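Local coordinates for Myo-inositol-1-phosphate synthase-related protein (Thermotoga maritima MSB8, PDB 3CIN) that is a myo-inositol-1-phosphate synthase-related protein that binds nicotinamide-adenine-dinucleotide in what is probably a Rossmann-type fold, as a protein of four chains, at residues F28-E33 with E77-Y82; L35-I40 with V86-S91; T226-D231 with K302-H307; H235-N240 with D279-D284; G353-V358 with R384-L389. All blocks are in the same frame, centred on the assembly; numbering follows the deposited sequence.

Interaction 1: F28-E33 with E77-Y82; sequences FVAGLE and EVVKQY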
# COMPACT_ATOMS: atom_id res chain seq x y z
N PHE A 28 22.48 -19.86 -1.02
CA PHE A 28 22.62 -20.87 -2.11
C PHE A 28 23.12 -22.17 -1.55
O PHE A 28 22.55 -23.23 -1.79
CB PHE A 28 23.59 -20.32 -3.16
CG PHE A 28 23.97 -21.29 -4.23
CD1 PHE A 28 23.03 -21.83 -5.11
CD2 PHE A 28 25.31 -21.63 -4.41
CE1 PHE A 28 23.41 -22.66 -6.15
CE2 PHE A 28 25.71 -22.50 -5.43
CZ PHE A 28 24.76 -23.07 -6.27
N VAL A 29 24.15 -22.09 -0.73
CA VAL A 29 24.76 -23.33 -0.20
C VAL A 29 23.83 -24.01 0.79
O VAL A 29 23.63 -25.25 0.75
CB VAL A 29 26.18 -23.09 0.39
CG1 VAL A 29 26.72 -24.32 1.14
CG2 VAL A 29 27.17 -22.64 -0.75
N ALA A 30 23.25 -23.23 1.67
CA ALA A 30 22.42 -23.80 2.74
C ALA A 30 21.13 -24.39 2.14
O ALA A 30 20.65 -25.47 2.55
CB ALA A 30 22.10 -22.73 3.72
N GLY A 31 20.55 -23.66 1.20
CA GLY A 31 19.34 -24.11 0.50
C GLY A 31 19.61 -25.40 -0.26
O GLY A 31 18.81 -26.35 -0.22
N LEU A 32 20.73 -25.43 -0.97
CA LEU A 32 21.08 -26.59 -1.76
C LEU A 32 21.29 -27.80 -0.88
O LEU A 32 20.95 -28.92 -1.26
CB LEU A 32 22.33 -26.32 -2.59
CG LEU A 32 22.92 -27.53 -3.32
CD1 LEU A 32 21.86 -28.15 -4.19
CD2 LEU A 32 24.13 -27.12 -4.14
N GLU A 33 21.89 -27.60 0.29
CA GLU A 33 22.05 -28.69 1.25
C GLU A 33 20.72 -29.28 1.66
O GLU A 33 20.56 -30.51 1.67
CB GLU A 33 22.83 -28.24 2.48
CG GLU A 33 23.30 -29.40 3.31
CD GLU A 33 24.51 -30.21 2.71
OE1 GLU A 33 25.20 -29.78 1.76
OE2 GLU A 33 24.77 -31.32 3.22
N GLU A 77 31.30 -23.16 8.50
CA GLU A 77 31.44 -22.21 9.63
C GLU A 77 30.91 -20.83 9.22
O GLU A 77 30.25 -20.15 10.02
CB GLU A 77 32.91 -22.09 10.06
CG GLU A 77 33.55 -23.39 10.55
CD GLU A 77 35.01 -23.25 11.08
OE1 GLU A 77 36.05 -23.30 10.31
OE2 GLU A 77 35.12 -23.19 12.34
N VAL A 78 31.15 -20.47 7.96
CA VAL A 78 30.69 -19.20 7.42
C VAL A 78 29.21 -19.27 7.11
O VAL A 78 28.44 -18.36 7.48
CB VAL A 78 31.51 -18.78 6.18
CG1 VAL A 78 30.92 -17.53 5.52
CG2 VAL A 78 32.98 -18.54 6.67
N VAL A 79 28.78 -20.34 6.44
CA VAL A 79 27.32 -20.52 6.15
C VAL A 79 26.46 -20.45 7.43
O VAL A 79 25.42 -19.75 7.44
CB VAL A 79 27.07 -21.80 5.28
CG1 VAL A 79 25.59 -22.05 5.11
CG2 VAL A 79 27.73 -21.63 3.89
N LYS A 80 26.90 -21.08 8.54
CA LYS A 80 26.15 -21.04 9.80
C LYS A 80 26.00 -19.64 10.37
O LYS A 80 25.06 -19.38 11.09
CB LYS A 80 26.79 -21.93 10.83
CG LYS A 80 26.01 -22.16 12.11
CD LYS A 80 26.89 -22.83 13.15
CE LYS A 80 26.13 -23.77 14.10
NZ LYS A 80 24.66 -23.65 14.12
N GLN A 81 26.91 -18.73 10.04
CA GLN A 81 26.75 -17.36 10.47
C GLN A 81 25.52 -16.75 9.84
O GLN A 81 24.95 -15.86 10.42
CB GLN A 81 27.97 -16.51 10.12
CG GLN A 81 29.24 -16.91 10.87
CD GLN A 81 30.52 -16.32 10.25
OE1 GLN A 81 30.48 -15.28 9.59
NE2 GLN A 81 31.65 -17.01 10.45
N TYR A 82 25.14 -17.20 8.64
CA TYR A 82 23.95 -16.66 7.97
C TYR A 82 22.68 -17.48 8.24
O TYR A 82 21.57 -16.91 8.38
CB TYR A 82 24.18 -16.56 6.44
CG TYR A 82 25.26 -15.58 6.10
CD1 TYR A 82 24.99 -14.25 5.90
CD2 TYR A 82 26.58 -16.00 5.94
CE1 TYR A 82 25.98 -13.34 5.62
CE2 TYR A 82 27.59 -15.09 5.63
CZ TYR A 82 27.27 -13.75 5.47
OH TYR A 82 28.23 -12.78 5.15

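Interaction 2: L35-I40 with V86-S91; sequences LRKGEI and VDSLTS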
# COMPACT_ATOMS: atom_id res chain seq x y z
N LEU A 35 17.96 -29.10 -0.02
CA LEU A 35 17.37 -29.74 -1.19
C LEU A 35 17.91 -31.12 -1.51
O LEU A 35 17.15 -31.99 -1.92
CB LEU A 35 17.51 -28.89 -2.42
CG LEU A 35 16.68 -27.65 -2.57
CD1 LEU A 35 17.11 -26.90 -3.83
CD2 LEU A 35 15.24 -28.06 -2.65
N ARG A 36 19.22 -31.32 -1.37
CA ARG A 36 19.79 -32.64 -1.54
C ARG A 36 19.40 -33.54 -0.34
O ARG A 36 19.30 -34.75 -0.51
CB ARG A 36 21.31 -32.57 -1.75
CG ARG A 36 22.14 -32.28 -0.53
CD ARG A 36 23.64 -32.46 -0.82
NE ARG A 36 24.30 -31.19 -1.20
CZ ARG A 36 24.69 -30.84 -2.43
NH1 ARG A 36 24.48 -31.65 -3.47
NH2 ARG A 36 25.28 -29.67 -2.62
N LYS A 37 19.14 -32.96 0.84
CA LYS A 37 18.74 -33.74 2.00
C LYS A 37 17.19 -33.83 2.10
O LYS A 37 16.65 -34.35 3.08
CB LYS A 37 19.37 -33.18 3.29
CG LYS A 37 20.91 -33.35 3.38
CD LYS A 37 21.43 -32.94 4.77
CE LYS A 37 22.90 -33.29 5.01
NZ LYS A 37 23.13 -33.59 6.46
N GLY A 38 16.47 -33.35 1.09
CA GLY A 38 15.01 -33.47 1.01
C GLY A 38 14.25 -32.79 2.11
O GLY A 38 13.09 -33.14 2.38
N GLU A 39 14.90 -31.87 2.79
CA GLU A 39 14.32 -31.23 3.93
C GLU A 39 13.39 -30.17 3.45
O GLU A 39 12.61 -29.65 4.23
CB GLU A 39 15.38 -30.63 4.85
CG GLU A 39 16.35 -31.67 5.39
CD GLU A 39 17.54 -31.06 6.10
OE1 GLU A 39 17.34 -30.39 7.14
OE2 GLU A 39 18.67 -31.23 5.62
N ILE A 40 13.49 -29.80 2.16
CA ILE A 40 12.59 -28.81 1.60
C ILE A 40 12.30 -29.08 0.14
O ILE A 40 13.10 -29.71 -0.54
CB ILE A 40 13.17 -27.36 1.66
CG1 ILE A 40 14.41 -27.20 0.79
CG2 ILE A 40 13.43 -26.90 3.10
CD1 ILE A 40 15.16 -25.87 0.98
N VAL A 86 22.25 -24.71 9.81
CA VAL A 86 23.23 -25.51 9.09
C VAL A 86 24.38 -25.89 10.00
O VAL A 86 25.18 -25.04 10.37
CB VAL A 86 23.77 -24.71 7.91
CG1 VAL A 86 24.84 -25.53 7.18
CG2 VAL A 86 22.64 -24.33 7.00
N ASP A 87 24.49 -27.17 10.38
CA ASP A 87 25.59 -27.62 11.22
C ASP A 87 26.65 -28.45 10.50
O ASP A 87 27.66 -28.80 11.11
CB ASP A 87 25.10 -28.41 12.46
CG ASP A 87 24.29 -27.55 13.44
OD1 ASP A 87 24.50 -26.31 13.53
OD2 ASP A 87 23.42 -28.12 14.12
N SER A 88 26.42 -28.78 9.23
CA SER A 88 27.39 -29.46 8.40
C SER A 88 27.00 -29.36 6.95
O SER A 88 25.86 -28.99 6.62
CB SER A 88 27.49 -30.95 8.76
OG SER A 88 26.30 -31.63 8.39
N LEU A 89 27.97 -29.65 6.09
CA LEU A 89 27.76 -29.64 4.66
C LEU A 89 28.43 -30.86 4.05
O LEU A 89 29.49 -31.30 4.51
CB LEU A 89 28.34 -28.38 4.03
CG LEU A 89 27.78 -27.00 4.37
CD1 LEU A 89 28.64 -25.96 3.76
CD2 LEU A 89 26.31 -26.79 3.89
N THR A 90 27.83 -31.35 2.97
CA THR A 90 28.27 -32.56 2.26
C THR A 90 29.65 -32.34 1.64
O THR A 90 30.49 -33.23 1.66
CB THR A 90 27.24 -32.92 1.14
OG1 THR A 90 26.02 -33.38 1.75
CG2 THR A 90 27.74 -34.04 0.22
N SER A 91 29.84 -31.19 1.01
CA SER A 91 31.17 -30.74 0.57
C SER A 91 31.46 -29.45 1.33
O SER A 91 30.67 -28.50 1.28
CB SER A 91 31.18 -30.52 -0.94
OG SER A 91 32.39 -29.94 -1.41

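Interaction 3: T226-D231 with K302-H307; sequences TPFTAD and KFIAIH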
# COMPACT_ATOMS: atom_id res chain seq x y z
N THR A 226 12.58 -4.40 -9.18
CA THR A 226 12.60 -4.02 -10.61
C THR A 226 11.84 -4.99 -11.46
O THR A 226 11.11 -4.58 -12.35
CB THR A 226 14.03 -3.81 -11.11
OG1 THR A 226 14.61 -2.72 -10.36
CG2 THR A 226 14.03 -3.44 -12.55
N PRO A 227 12.00 -6.31 -11.21
CA PRO A 227 11.18 -7.25 -11.98
C PRO A 227 9.65 -7.11 -11.77
O PRO A 227 8.87 -7.37 -12.71
CB PRO A 227 11.69 -8.61 -11.50
CG PRO A 227 13.10 -8.32 -11.17
CD PRO A 227 12.98 -7.03 -10.38
N PHE A 228 9.23 -6.71 -10.59
CA PHE A 228 7.82 -6.43 -10.34
C PHE A 228 7.39 -5.20 -11.13
O PHE A 228 6.34 -5.23 -11.81
CB PHE A 228 7.53 -6.22 -8.85
CG PHE A 228 7.50 -7.51 -8.08
CD1 PHE A 228 6.45 -8.39 -8.26
CD2 PHE A 228 8.54 -7.84 -7.22
CE1 PHE A 228 6.42 -9.60 -7.56
CE2 PHE A 228 8.53 -9.05 -6.52
CZ PHE A 228 7.46 -9.93 -6.69
N THR A 229 8.19 -4.13 -11.10
CA THR A 229 7.87 -2.93 -11.93
C THR A 229 7.75 -3.30 -13.42
O THR A 229 6.79 -2.91 -14.09
CB THR A 229 8.96 -1.90 -11.75
OG1 THR A 229 9.03 -1.58 -10.36
CG2 THR A 229 8.78 -0.67 -12.62
N ALA A 230 8.67 -4.14 -13.88
CA ALA A 230 8.71 -4.53 -15.25
C ALA A 230 7.45 -5.33 -15.64
O ALA A 230 6.89 -5.13 -16.70
CB ALA A 230 9.99 -5.32 -15.58
N ASP A 231 7.01 -6.22 -14.76
CA ASP A 231 5.79 -6.98 -14.96
C ASP A 231 4.57 -6.06 -15.11
O ASP A 231 3.74 -6.22 -16.02
CB ASP A 231 5.55 -7.86 -13.78
CG ASP A 231 6.69 -8.81 -13.48
OD1 ASP A 231 7.46 -9.21 -14.40
OD2 ASP A 231 6.78 -9.22 -12.29
N LYS A 302 13.95 -6.98 2.20
CA LYS A 302 13.78 -5.63 1.63
C LYS A 302 12.38 -5.16 1.80
O LYS A 302 11.46 -5.97 1.80
CB LYS A 302 14.08 -5.64 0.13
CG LYS A 302 15.48 -5.70 -0.25
CD LYS A 302 15.55 -5.30 -1.72
CE LYS A 302 16.95 -5.25 -2.24
NZ LYS A 302 16.91 -5.47 -3.70
N PHE A 303 12.20 -3.85 1.99
CA PHE A 303 10.90 -3.22 1.81
C PHE A 303 10.96 -2.56 0.45
O PHE A 303 11.93 -1.89 0.13
CB PHE A 303 10.60 -2.17 2.86
CG PHE A 303 9.38 -1.36 2.57
CD1 PHE A 303 8.11 -1.93 2.58
CD2 PHE A 303 9.50 0.01 2.26
CE1 PHE A 303 6.98 -1.16 2.30
CE2 PHE A 303 8.36 0.79 2.01
CZ PHE A 303 7.09 0.19 2.00
N ILE A 304 9.93 -2.76 -0.35
CA ILE A 304 9.81 -2.10 -1.66
C ILE A 304 8.49 -1.32 -1.73
O ILE A 304 7.48 -1.70 -1.16
CB ILE A 304 9.96 -3.13 -2.83
CG1 ILE A 304 8.77 -4.07 -2.95
CG2 ILE A 304 11.30 -3.97 -2.73
CD1 ILE A 304 8.70 -4.81 -4.31
N ALA A 305 8.49 -0.22 -2.51
CA ALA A 305 7.29 0.55 -2.75
C ALA A 305 7.37 1.02 -4.19
O ALA A 305 8.39 1.48 -4.63
CB ALA A 305 7.14 1.71 -1.77
N ILE A 306 6.31 0.83 -4.97
CA ILE A 306 6.32 1.18 -6.40
C ILE A 306 5.03 1.97 -6.64
O ILE A 306 3.98 1.61 -6.17
CB ILE A 306 6.34 -0.07 -7.29
CG1 ILE A 306 7.61 -0.93 -7.20
CG2 ILE A 306 6.21 0.23 -8.79
CD1 ILE A 306 7.41 -2.40 -7.55
N HIS A 307 5.13 3.07 -7.40
CA HIS A 307 3.97 3.85 -7.77
C HIS A 307 4.03 4.11 -9.24
O HIS A 307 5.04 4.59 -9.77
CB HIS A 307 4.02 5.19 -7.09
CG HIS A 307 2.90 6.13 -7.49
ND1 HIS A 307 3.09 7.20 -8.34
CD2 HIS A 307 1.60 6.13 -7.16
CE1 HIS A 307 1.94 7.81 -8.52
NE2 HIS A 307 1.02 7.19 -7.81

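Interaction 4: H235-N240 with D279-D284; sequences HLAQRN and DILGYD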
# COMPACT_ATOMS: atom_id res chain seq x y z
N HIS A 235 2.12 -5.38 -18.62
CA HIS A 235 0.63 -5.35 -18.52
C HIS A 235 0.07 -4.09 -19.14
O HIS A 235 -0.86 -4.06 -19.94
CB HIS A 235 0.22 -5.37 -17.01
CG HIS A 235 -1.21 -5.77 -16.74
ND1 HIS A 235 -2.16 -4.89 -16.25
CD2 HIS A 235 -1.84 -6.96 -16.87
CE1 HIS A 235 -3.31 -5.53 -16.10
NE2 HIS A 235 -3.14 -6.79 -16.48
N LEU A 236 0.61 -2.97 -18.68
CA LEU A 236 0.14 -1.71 -19.19
C LEU A 236 0.38 -1.49 -20.65
O LEU A 236 -0.48 -0.93 -21.31
CB LEU A 236 0.75 -0.55 -18.39
CG LEU A 236 0.37 -0.63 -16.90
CD1 LEU A 236 1.21 0.46 -16.13
CD2 LEU A 236 -1.12 -0.56 -16.64
N ALA A 237 1.58 -1.86 -21.12
CA ALA A 237 1.96 -1.77 -22.56
C ALA A 237 0.94 -2.52 -23.45
O ALA A 237 0.46 -1.98 -24.44
CB ALA A 237 3.35 -2.36 -22.78
N GLN A 238 0.60 -3.75 -23.04
CA GLN A 238 -0.39 -4.57 -23.75
C GLN A 238 -1.73 -3.92 -24.00
O GLN A 238 -2.34 -4.11 -25.05
CB GLN A 238 -0.68 -5.85 -22.94
CG GLN A 238 0.41 -6.73 -23.02
CD GLN A 238 0.07 -8.11 -22.67
OE1 GLN A 238 -0.81 -8.40 -21.80
NE2 GLN A 238 0.80 -9.01 -23.31
N ARG A 239 -2.16 -3.13 -23.03
CA ARG A 239 -3.43 -2.45 -23.03
C ARG A 239 -3.34 -1.05 -23.58
O ARG A 239 -4.32 -0.34 -23.61
CB ARG A 239 -4.00 -2.43 -21.62
CG ARG A 239 -4.55 -3.79 -21.19
CD ARG A 239 -4.08 -4.25 -19.85
NE ARG A 239 -4.73 -5.52 -19.56
CZ ARG A 239 -4.18 -6.74 -19.59
NH1 ARG A 239 -2.92 -6.98 -19.84
NH2 ARG A 239 -4.95 -7.77 -19.33
N ASN A 240 -2.15 -0.70 -24.10
CA ASN A 240 -1.89 0.63 -24.69
C ASN A 240 -2.20 1.72 -23.70
O ASN A 240 -2.81 2.74 -24.03
CB ASN A 240 -2.71 0.82 -25.96
CG ASN A 240 -2.23 1.97 -26.79
OD1 ASN A 240 -1.05 2.34 -26.69
ND2 ASN A 240 -3.10 2.56 -27.59
N ASP A 279 12.83 -0.27 -22.30
CA ASP A 279 12.95 -1.61 -22.90
C ASP A 279 11.54 -2.18 -23.10
O ASP A 279 11.21 -2.73 -24.14
CB ASP A 279 13.72 -2.57 -22.00
CG ASP A 279 15.25 -2.36 -22.04
OD1 ASP A 279 15.73 -1.45 -22.78
OD2 ASP A 279 15.95 -3.13 -21.32
N ILE A 280 10.72 -2.07 -22.06
CA ILE A 280 9.40 -2.72 -22.06
C ILE A 280 8.37 -1.84 -22.75
O ILE A 280 7.60 -2.32 -23.58
CB ILE A 280 8.93 -3.05 -20.62
CG1 ILE A 280 9.81 -4.13 -19.97
CG2 ILE A 280 7.43 -3.42 -20.62
CD1 ILE A 280 9.96 -5.44 -20.79
N LEU A 281 8.34 -0.53 -22.45
CA LEU A 281 7.34 0.34 -23.03
C LEU A 281 7.62 0.85 -24.46
O LEU A 281 6.69 1.18 -25.21
CB LEU A 281 7.14 1.58 -22.14
CG LEU A 281 6.63 1.37 -20.73
CD1 LEU A 281 6.55 2.72 -20.01
CD2 LEU A 281 5.28 0.68 -20.75
N GLY A 282 8.90 0.98 -24.77
CA GLY A 282 9.32 1.58 -26.04
C GLY A 282 9.49 3.09 -26.02
O GLY A 282 9.88 3.68 -27.02
N TYR A 283 9.15 3.74 -24.92
CA TYR A 283 9.32 5.19 -24.74
C TYR A 283 9.84 5.36 -23.29
O TYR A 283 9.57 4.52 -22.44
CB TYR A 283 8.05 6.00 -25.02
CG TYR A 283 6.83 5.55 -24.25
CD1 TYR A 283 6.02 4.51 -24.71
CD2 TYR A 283 6.50 6.15 -23.02
CE1 TYR A 283 4.93 4.08 -23.96
CE2 TYR A 283 5.44 5.71 -22.23
CZ TYR A 283 4.63 4.70 -22.74
OH TYR A 283 3.57 4.28 -21.97
N ASP A 284 10.61 6.42 -23.05
CA ASP A 284 11.29 6.58 -21.79
C ASP A 284 10.45 7.40 -20.81
O ASP A 284 10.73 8.58 -20.51
CB ASP A 284 12.69 7.23 -21.95
CG ASP A 284 13.62 6.91 -20.78
OD1 ASP A 284 13.21 6.17 -19.83
OD2 ASP A 284 14.78 7.39 -20.81

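Interaction 5: G353-V358 with R384-L389; sequences GTVYPV and RIWAGL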
# COMPACT_ATOMS: atom_id res chain seq x y z
N GLY A 353 30.58 -17.60 -25.28
CA GLY A 353 30.12 -16.22 -25.38
C GLY A 353 29.02 -16.05 -24.37
O GLY A 353 29.05 -16.66 -23.31
N THR A 354 28.02 -15.26 -24.67
CA THR A 354 26.91 -15.13 -23.67
C THR A 354 25.63 -15.71 -24.26
O THR A 354 25.52 -15.87 -25.49
CB THR A 354 26.73 -13.70 -23.11
OG1 THR A 354 25.99 -13.77 -21.88
CG2 THR A 354 26.07 -12.77 -24.04
N VAL A 355 24.71 -16.13 -23.41
CA VAL A 355 23.52 -16.86 -23.86
C VAL A 355 22.24 -16.03 -23.49
O VAL A 355 21.68 -16.17 -22.43
CB VAL A 355 23.48 -18.28 -23.23
CG1 VAL A 355 22.28 -19.09 -23.71
CG2 VAL A 355 24.82 -19.03 -23.51
N TYR A 356 21.76 -15.24 -24.45
CA TYR A 356 20.58 -14.39 -24.19
C TYR A 356 19.32 -15.13 -23.73
O TYR A 356 18.65 -14.66 -22.86
CB TYR A 356 20.27 -13.56 -25.42
CG TYR A 356 19.09 -12.67 -25.27
CD1 TYR A 356 19.13 -11.56 -24.41
CD2 TYR A 356 17.92 -12.89 -25.99
CE1 TYR A 356 18.03 -10.68 -24.33
CE2 TYR A 356 16.81 -12.06 -25.88
CZ TYR A 356 16.88 -10.96 -25.04
OH TYR A 356 15.81 -10.08 -24.94
N PRO A 357 18.99 -16.31 -24.30
CA PRO A 357 17.77 -17.02 -23.85
C PRO A 357 17.77 -17.31 -22.35
O PRO A 357 16.71 -17.21 -21.73
CB PRO A 357 17.81 -18.32 -24.66
CG PRO A 357 18.52 -17.91 -25.94
CD PRO A 357 19.60 -16.97 -25.49
N VAL A 358 18.94 -17.55 -21.79
CA VAL A 358 19.09 -17.66 -20.32
C VAL A 358 19.06 -16.30 -19.62
O VAL A 358 18.31 -16.07 -18.68
CB VAL A 358 20.34 -18.45 -19.97
CG1 VAL A 358 20.62 -18.48 -18.46
CG2 VAL A 358 20.21 -19.92 -20.46
N ARG A 384 12.66 -21.89 -21.42
CA ARG A 384 12.27 -23.33 -21.40
C ARG A 384 12.64 -24.03 -22.72
O ARG A 384 13.19 -25.12 -22.72
CB ARG A 384 10.82 -23.52 -21.08
CG ARG A 384 10.39 -23.05 -19.67
CD ARG A 384 8.93 -23.39 -19.39
NE ARG A 384 8.66 -24.83 -19.44
CZ ARG A 384 8.83 -25.67 -18.42
NH1 ARG A 384 9.19 -25.22 -17.22
NH2 ARG A 384 8.59 -26.95 -18.59
N ILE A 385 12.34 -23.40 -23.85
CA ILE A 385 12.62 -24.01 -25.13
C ILE A 385 14.12 -24.21 -25.29
O ILE A 385 14.53 -25.25 -25.75
CB ILE A 385 12.08 -23.17 -26.30
CG1 ILE A 385 10.55 -23.21 -26.29
CG2 ILE A 385 12.59 -23.72 -27.66
CD1 ILE A 385 9.87 -22.02 -27.03
N TRP A 386 14.92 -23.23 -24.90
CA TRP A 386 16.40 -23.35 -24.97
C TRP A 386 16.89 -24.55 -24.15
O TRP A 386 17.83 -25.27 -24.56
CB TRP A 386 17.06 -22.06 -24.44
CG TRP A 386 18.58 -22.11 -24.48
CD1 TRP A 386 19.40 -21.72 -25.52
CD2 TRP A 386 19.44 -22.62 -23.46
NE1 TRP A 386 20.70 -21.94 -25.19
CE2 TRP A 386 20.75 -22.47 -23.91
CE3 TRP A 386 19.22 -23.16 -22.19
CZ2 TRP A 386 21.86 -22.89 -23.16
CZ3 TRP A 386 20.31 -23.57 -21.45
CH2 TRP A 386 21.60 -23.45 -21.93
N ALA A 387 16.26 -24.77 -23.00
CA ALA A 387 16.67 -25.80 -22.05
C ALA A 387 16.22 -27.17 -22.47
O ALA A 387 16.52 -28.13 -21.77
CB ALA A 387 16.11 -25.51 -20.65
N GLY A 388 15.47 -27.28 -23.56
CA GLY A 388 14.91 -28.57 -24.01
C GLY A 388 13.63 -29.01 -23.33
O GLY A 388 13.30 -30.19 -23.30
N LEU A 389 12.88 -28.07 -22.79
CA LEU A 389 11.62 -28.38 -22.13
C LEU A 389 10.47 -27.93 -22.98
O LEU A 389 10.66 -27.15 -23.90
CB LEU A 389 11.56 -27.70 -20.77
CG LEU A 389 12.73 -27.98 -19.83
CD1 LEU A 389 12.67 -27.06 -18.62
CD2 LEU A 389 12.77 -29.45 -19.38

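Interaction 1: F28-E33 with E77-Y82
Val-79 reaches from helix 75-82 to helix 23-36 and touches Val-29 and Ala-30 there. All the contacts are apolar. One methyl of Val-79 goes to each partner: CG2 lies 4.0 Å from Val-29 CG1, and CG1 lies 3.8 Å from Ala-30 CB. Val-79 CG1 is anti to the backbone N (chi1 174°), and this sends CG1 to Ala-30 and CG2 to Val-29. The side chains of Val-29 and Val-79 cross at a slant. Ala-30 is small, consistent with the CA atoms of Ala-30 and Val-79 lying 6.8 Å apart.

Polar groups work at the margins, away from the methyls. Lys-80 forms a salt bridge with Asp-87.

Helix 23-36 follows the first strand of the parallel sheet, 14-19, and Val-29 also packs on Ile-18 of that strand. This fits a Rossmann-type nucleotide-binding fold. Three small buried residues, without polar bonds between them, imply that shape and exclusion of water hold the two helices together here.

Interaction 2: L35-I40 with V86-S91
Arg-36 and Thr-90 meet at the protein surface. The arginine passes the threonine at a slant, with its CD 3.6 Å and its NE 4.1 Å from Thr-90 OG1. Arg-36 CG sits between the backbone N and the carbonyl carbon (chi1 75°), and the chain then bends at chi3 (95°). This bend carries the guanidinium past the threonine, and NH1 bonds Ile-58 O. Thr-90 OG1 lies beside its own backbone N and makes a probable hydrogen bond with Glu-33 OE2. The other oxygen of Glu-33 makes a long, weak ion pair with Arg-36 NE. Glu-33 thus probably helps to place both side chains.

Lys-37 stretches out toward Ser-88, bending at its last torsion. Its NZ stops 4.2 Å from Ser-88 OG, so this is a loose approach and not a bond.

Helix 23-36 closes in a Schellman motif, with Gly-38 in the C-prime place at positive phi. The facing segment 86-91 is the loop between helix 75-82 and strand 96-97. Leu-89 of this loop packs on Val-29 and on Leu-75, so the loop bridges helix 23-36 and helix 75-82 near the edge of the parallel sheet.

Interaction 3: T226-D231 with K302-H307
Phe-228 and Thr-229 of helix 225-238 pack on Ile-304 and Ile-306 of strand 301-311, a buried helix-on-sheet contact. The two segments run nearly parallel, at 24°, with their axes 9.6 Å apart. Ile-304 and Ile-306 alternate with residues on the opposite face of the strand, and both direct their side chains to the helix.

Ile-306 does most of the touching. Its CG1 lies beside the backbone N (chi1 -66°), and CD1 lies against both helix residues. This methyl is 4.0 Å from Phe-228 CB and 3.3 Å from Thr-229 OG1. Thr-229 OG1 is not left without a polar partner, because it is hydrogen-bonded to Gln-248. Phe-228 CD2 lies 4.2 Å from Ile-304 CD1.

The strand belongs to the four-stranded mixed sheet, and the helix covers one face of it, within the range of the myo-inositol-1-phosphate synthase family. The other face meets another chain: Phe-303 and His-307 stack on His-307 and Phe-303 of the third subunit. Phe-228 also reaches outward. Its ring meets His-235 of the second subunit with the planes at about 45°, and packs on Leu-320 of that chain.

Interaction 4: H235-N240 with D279-D284
Ala-237 rests against Leu-281 where the ends of two helices come together. This is the tight part. The CA atoms of the pair are only 5.8 Å apart, consistent with the small alanine. Ala-237 CB lies 4.1 Å from Leu-281 CD2. Leu-281 CG is beside the backbone N (chi1 -62°), from where CD2 reaches across to the alanine. Leu-281 also packs on Val-243. Ile-280 meets the alanine through its carbonyl O, 4.3 Å from Ala-237 CB, while its side chain packs on Leu-233 and Ser-234. Tyr-283 adds to this packed side. Its ring turns one face to Leu-281 CB, which lies 3.8 Å from the ring plane, nearer its edge than its centre. The ring also stacks on Tyr-242. Trp-393 of the second subunit packs on Ala-237 and makes a weak hydrogen bond to Ile-280 O.

The contact lies where helix 225-238 and helix 276-281 both stop. A Schellman motif closes the first, with Asn-240 in the C-prime place and Asn-240 N 2.9 Å from Ala-237 O. The second ends at Gly-282, which takes a positive phi.

The solvent side begins there. Gly-282 and Asp-284 are exposed and lead away from the helix.

Interaction 5: G353-V358 with R384-L389
Trp-386 is met by two valines on one side of its indole plane. Val-358 CG2 sits over the face of the six-membered ring, 3.8 Å from its centroid and 14° off the normal, a CH-pi contact. Val-355 CG1 is on the same side of the plane, beside NE1 and CE2, at 3.6 Å from Trp-386 NE1. The third partner is Pro-357, whose CB is 3.8 Å from Trp-386 CB. The two side chains cross at about a right angle.

The torsions set this up. Trp-386 CG is anti to the backbone N (chi1 -180°), which extends the indole from the end of its helix. In Val-358, with CG2 beside the backbone N, this is the methyl that reaches the ring. Val-355 holds the N-cap position of helix 356-362, so the three partners come from its first turn.

Further out, Trp-386 NE1 is hydrogen-bonded to Glu-351, and Arg-349 makes a cation-pi contact with the indole. Both probably help to fix the ring's rotation. Gly-388, with positive phi, ends the helix of the tryptophan in a Schellman motif. Helix 376-386 is thus joined to the start of helix 356-362, just after edge strand 353-354. Helix 328-348 packs on Trp-386 through Leu-342, and strand 214-217 touches both valines.

Interactions 1, 3 and 4 are buried, interaction 5 partly so, and interaction 2 lies at the surface. Interactions 1 and 2 share helix 23-36 and touch. Their centres are about 9 Å apart, and both polar bonds and packing join them. Methyl packing in the first gives way to polar side chains in the second. Interactions 3 and 4 share helix 225-238, the first on the mixed sheet and the second at the helix end, with centres about 16 Å apart. Interactions 1 to 4 all touch the second subunit; interaction 5 touches no other chain. It lies by the far edge of the parallel sheet and alone builds on an aromatic face.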